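Local structure of tRNA (cytosine(72)-C(5))-methyltransferase (Pyrococcus horikoshii, 5ZVE) at residues Y1-Y13 with E21-V33. The protein transfers a methyl group from S-adenosyl-L-methionine to the C5 position of cytosine 72 in several tRNAs. Residues are numbered along the deposited sequence; the frame is centred on the assembly and turned at random.
Sequences YLEAFPKELREYY and EANKIMKKLREPV
Met26 reaches from helix 21-29 between the rings of Phe5 and Tyr13, a double Met-aromatic contact in the middle of a helix-turn-helix pair near the N-terminus, in the ferredoxin-like family region of this RsmB/NOP methyltransferase. Helices 7-13 and 21-29 run at 128° to each other, and the N-terminal 3-10 turn 2-4 folds back along the second helix. Met26 CG lies 3.6 Å from the Phe5 ring centroid, almost on the ring normal, while SD sits over the same face and meets the Tyr13 ring at its edge. The bend at chi3 (-68°) carries Met26 CE to Leu2 CD2, 3.6 Å away. Leu29 CB closes on the edge of Phe5, and Ala22 CB packs on Tyr13 CB where the helices come together. The Leu29 side chain is about 9 Å from that of Cys323, the predicted nucleophile.

The solvent side is more open. The Tyr1 ring still lies flat on Lys27, whose CB stands 3.5 Å above the ring centre, a CH-pi contact, but the extended lysine chain then leads away. Glu3 OE1 accepts a hydrogen bond from Tyr1 N; Glu3 OE2 forms a 3.4 Å salt bridge with Arg30 NH1, the group planes 67° apart. Arg30 itself is buried: its NE gives a hydrogen bond to Leu285 O, Trp286 adds a cation-pi contact, and Ala4 CB presses tightly on one guanidinium face, 3.3 Å from Arg30 NE.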
# COMPACT_ATOMS: atom_id res chain seq x y z
N TYR A 1 -2.34 20.44 8.97
CA TYR A 1 -2.43 19.01 8.68
C TYR A 1 -2.84 18.18 9.90
O TYR A 1 -3.43 17.12 9.76
CB TYR A 1 -1.11 18.49 8.11
CG TYR A 1 0.10 18.75 8.98
CD1 TYR A 1 0.46 17.87 10.00
CD2 TYR A 1 0.90 19.87 8.78
CE1 TYR A 1 1.56 18.10 10.79
CE2 TYR A 1 2.01 20.12 9.57
CZ TYR A 1 2.33 19.23 10.57
OH TYR A 1 3.44 19.47 11.36
N LEU A 2 -2.52 18.68 11.09
CA LEU A 2 -2.79 17.96 12.34
C LEU A 2 -4.26 17.56 12.49
O LEU A 2 -4.58 16.56 13.12
CB LEU A 2 -2.38 18.82 13.54
CG LEU A 2 -0.89 19.15 13.65
CD1 LEU A 2 -0.64 20.11 14.80
CD2 LEU A 2 -0.09 17.87 13.83
N GLU A 3 -5.13 18.36 11.88
CA GLU A 3 -6.57 18.14 11.96
C GLU A 3 -7.00 16.81 11.36
O GLU A 3 -8.05 16.27 11.72
CB GLU A 3 -7.31 19.29 11.27
CG GLU A 3 -7.35 19.20 9.74
CD GLU A 3 -6.31 20.07 9.07
OE1 GLU A 3 -5.26 20.32 9.69
OE2 GLU A 3 -6.55 20.50 7.92
N ALA A 4 -6.20 16.28 10.44
CA ALA A 4 -6.52 15.01 9.78
C ALA A 4 -6.44 13.83 10.74
O ALA A 4 -6.92 12.74 10.43
CB ALA A 4 -5.59 14.79 8.63
N PHE A 5 -5.83 14.06 11.91
CA PHE A 5 -5.60 12.99 12.87
C PHE A 5 -6.31 13.30 14.18
O PHE A 5 -6.15 14.39 14.73
CB PHE A 5 -4.10 12.81 13.13
CG PHE A 5 -3.29 12.62 11.87
CD1 PHE A 5 -2.83 13.70 11.15
CD2 PHE A 5 -3.01 11.34 11.41
CE1 PHE A 5 -2.10 13.53 9.99
CE2 PHE A 5 -2.27 11.16 10.26
CZ PHE A 5 -1.82 12.25 9.55
N PRO A 6 -7.10 12.34 14.69
CA PRO A 6 -7.81 12.53 15.96
C PRO A 6 -6.81 12.81 17.08
O PRO A 6 -5.67 12.37 16.99
CB PRO A 6 -8.53 11.19 16.17
CG PRO A 6 -7.83 10.22 15.29
CD PRO A 6 -7.33 11.00 14.12
N LYS A 7 -7.24 13.54 18.10
CA LYS A 7 -6.34 14.06 19.12
C LYS A 7 -5.58 12.97 19.88
O LYS A 7 -4.38 13.10 20.11
CB LYS A 7 -7.11 14.93 20.11
CG LYS A 7 -6.23 15.59 21.16
CD LYS A 7 -5.64 16.88 20.63
CE LYS A 7 -4.47 17.37 21.46
NZ LYS A 7 -4.88 17.73 22.84
N GLU A 8 -6.28 11.91 20.27
CA GLU A 8 -5.64 10.86 21.06
C GLU A 8 -4.56 10.13 20.27
O GLU A 8 -3.55 9.72 20.83
CB GLU A 8 -6.66 9.86 21.61
CG GLU A 8 -7.53 9.18 20.58
CD GLU A 8 -8.22 7.96 21.15
OE1 GLU A 8 -9.00 7.31 20.41
OE2 GLU A 8 -7.99 7.64 22.33
N LEU A 9 -4.77 9.96 18.97
CA LEU A 9 -3.75 9.38 18.11
C LEU A 9 -2.55 10.31 17.99
O LEU A 9 -1.40 9.86 17.98
CB LEU A 9 -4.31 9.07 16.72
CG LEU A 9 -3.31 8.46 15.74
CD1 LEU A 9 -2.83 7.11 16.24
CD2 LEU A 9 -3.90 8.34 14.35
N ARG A 10 -2.82 11.61 17.89
CA ARG A 10 -1.75 12.61 17.83
C ARG A 10 -0.88 12.54 19.08
O ARG A 10 0.34 12.55 18.99
CB ARG A 10 -2.32 14.02 17.65
CG ARG A 10 -3.12 14.17 16.37
CD ARG A 10 -3.08 15.60 15.85
NE ARG A 10 -3.54 16.59 16.81
CZ ARG A 10 -4.79 17.04 16.88
NH1 ARG A 10 -5.11 17.96 17.78
NH2 ARG A 10 -5.72 16.57 16.06
N GLU A 11 -1.53 12.46 20.24
CA GLU A 11 -0.83 12.28 21.51
C GLU A 11 -0.05 10.97 21.52
O GLU A 11 1.05 10.90 22.05
CB GLU A 11 -1.81 12.32 22.69
CG GLU A 11 -2.58 13.62 22.84
CD GLU A 11 -1.69 14.81 23.12
OE1 GLU A 11 -0.55 14.61 23.58
OE2 GLU A 11 -2.12 15.96 22.87
N TYR A 12 -0.64 9.94 20.92
CA TYR A 12 -0.01 8.64 20.84
C TYR A 12 1.29 8.75 20.05
O TYR A 12 2.34 8.29 20.50
CB TYR A 12 -0.95 7.62 20.19
CG TYR A 12 -0.33 6.26 19.95
CD1 TYR A 12 -0.36 5.28 20.94
CD2 TYR A 12 0.28 5.96 18.75
CE1 TYR A 12 0.22 4.03 20.72
CE2 TYR A 12 0.85 4.73 18.52
CZ TYR A 12 0.82 3.77 19.50
OH TYR A 12 1.40 2.55 19.26
N TYR A 13 1.21 9.37 18.87
CA TYR A 13 2.39 9.58 18.03
C TYR A 13 3.47 10.39 18.76
O TYR A 13 4.64 10.02 18.73
CB TYR A 13 2.01 10.27 16.72
CG TYR A 13 1.27 9.39 15.74
CD1 TYR A 13 1.44 8.01 15.74
CD2 TYR A 13 0.41 9.95 14.80
CE1 TYR A 13 0.76 7.21 14.84
CE2 TYR A 13 -0.27 9.16 13.90
CZ TYR A 13 -0.10 7.79 13.92
OH TYR A 13 -0.78 7.02 13.01
N GLU A 21 9.32 14.57 15.53
CA GLU A 21 9.19 13.49 14.55
C GLU A 21 7.73 13.16 14.26
O GLU A 21 7.38 12.90 13.11
CB GLU A 21 9.93 12.25 15.04
CG GLU A 21 11.43 12.44 15.09
CD GLU A 21 12.03 12.52 13.71
OE1 GLU A 21 12.00 11.50 12.99
OE2 GLU A 21 12.53 13.60 13.34
N ALA A 22 6.90 13.18 15.30
CA ALA A 22 5.47 12.93 15.15
C ALA A 22 4.83 13.94 14.20
O ALA A 22 3.98 13.59 13.38
CB ALA A 22 4.77 12.98 16.50
N ASN A 23 5.24 15.20 14.32
CA ASN A 23 4.69 16.25 13.47
C ASN A 23 5.15 16.10 12.02
O ASN A 23 4.38 16.36 11.09
CB ASN A 23 5.07 17.64 14.00
CG ASN A 23 4.19 18.08 15.16
OD1 ASN A 23 3.01 17.72 15.24
ND2 ASN A 23 4.75 18.87 16.07
N LYS A 24 6.40 15.69 11.84
CA LYS A 24 6.95 15.45 10.50
C LYS A 24 6.29 14.27 9.82
O LYS A 24 6.08 14.27 8.61
CB LYS A 24 8.47 15.22 10.57
CG LYS A 24 9.29 16.46 10.87
CD LYS A 24 10.71 16.09 11.25
CE LYS A 24 11.53 17.32 11.58
NZ LYS A 24 12.91 16.97 12.02
N ILE A 25 5.97 13.24 10.60
CA ILE A 25 5.34 12.04 10.07
C ILE A 25 3.90 12.34 9.64
O ILE A 25 3.49 11.98 8.53
CB ILE A 25 5.35 10.90 11.11
CG1 ILE A 25 6.74 10.28 11.20
CG2 ILE A 25 4.31 9.84 10.76
CD1 ILE A 25 7.04 9.65 12.55
N MET A 26 3.15 13.00 10.50
CA MET A 26 1.76 13.33 10.20
C MET A 26 1.66 14.29 9.01
O MET A 26 0.78 14.14 8.17
CB MET A 26 1.07 13.93 11.42
CG MET A 26 0.64 12.89 12.43
SD MET A 26 -0.26 13.58 13.82
CE MET A 26 1.03 14.50 14.65
N LYS A 27 2.57 15.25 8.94
CA LYS A 27 2.60 16.19 7.82
C LYS A 27 2.79 15.46 6.49
O LYS A 27 2.09 15.73 5.52
CB LYS A 27 3.71 17.22 8.00
CG LYS A 27 3.77 18.24 6.86
CD LYS A 27 4.95 19.19 7.00
CE LYS A 27 5.27 19.88 5.68
NZ LYS A 27 6.53 20.68 5.75
N LYS A 28 3.75 14.54 6.45
CA LYS A 28 4.04 13.81 5.23
C LYS A 28 2.98 12.77 4.91
O LYS A 28 2.69 12.50 3.74
CB LYS A 28 5.42 13.15 5.32
CG LYS A 28 6.56 14.15 5.22
CD LYS A 28 6.24 15.25 4.22
CE LYS A 28 7.40 16.22 4.04
NZ LYS A 28 7.06 17.31 3.09
N LEU A 29 2.38 12.19 5.96
CA LEU A 29 1.31 11.20 5.78
C LEU A 29 0.12 11.77 5.02
O LEU A 29 -0.61 11.04 4.35
CB LEU A 29 0.84 10.66 7.14
CG LEU A 29 1.62 9.52 7.79
CD1 LEU A 29 0.97 9.11 9.11
CD2 LEU A 29 1.70 8.33 6.84
N ARG A 30 -0.07 13.09 5.12
CA ARG A 30 -1.19 13.72 4.44
C ARG A 30 -0.98 13.80 2.93
O ARG A 30 -1.92 14.01 2.18
CB ARG A 30 -1.43 15.13 5.00
CG ARG A 30 -2.81 15.70 4.66
CD ARG A 30 -3.68 15.70 5.88
NE ARG A 30 -5.10 15.93 5.60
CZ ARG A 30 -5.70 17.12 5.58
NH1 ARG A 30 -5.01 18.23 5.83
NH2 ARG A 30 -6.99 17.19 5.32
N GLU A 31 0.26 13.60 2.50
CA GLU A 31 0.63 13.74 1.09
C GLU A 31 0.88 12.38 0.44
O GLU A 31 1.20 11.41 1.12
CB GLU A 31 1.89 14.61 0.95
CG GLU A 31 1.87 15.91 1.74
CD GLU A 31 3.19 16.66 1.63
OE1 GLU A 31 4.13 16.12 1.02
OE2 GLU A 31 3.29 17.79 2.16
N PRO A 32 0.72 12.31 -0.90
CA PRO A 32 1.07 11.08 -1.61
C PRO A 32 2.56 10.82 -1.52
O PRO A 32 3.33 11.74 -1.24
CB PRO A 32 0.65 11.37 -3.06
CG PRO A 32 -0.27 12.56 -2.97
CD PRO A 32 0.19 13.35 -1.80
N VAL A 33 2.98 9.58 -1.76
CA VAL A 33 4.40 9.25 -1.69
C VAL A 33 5.14 10.09 -2.72
O VAL A 33 4.61 10.39 -3.80
CB VAL A 33 4.66 7.75 -1.92
CG1 VAL A 33 3.95 6.92 -0.85
CG2 VAL A 33 4.23 7.32 -3.32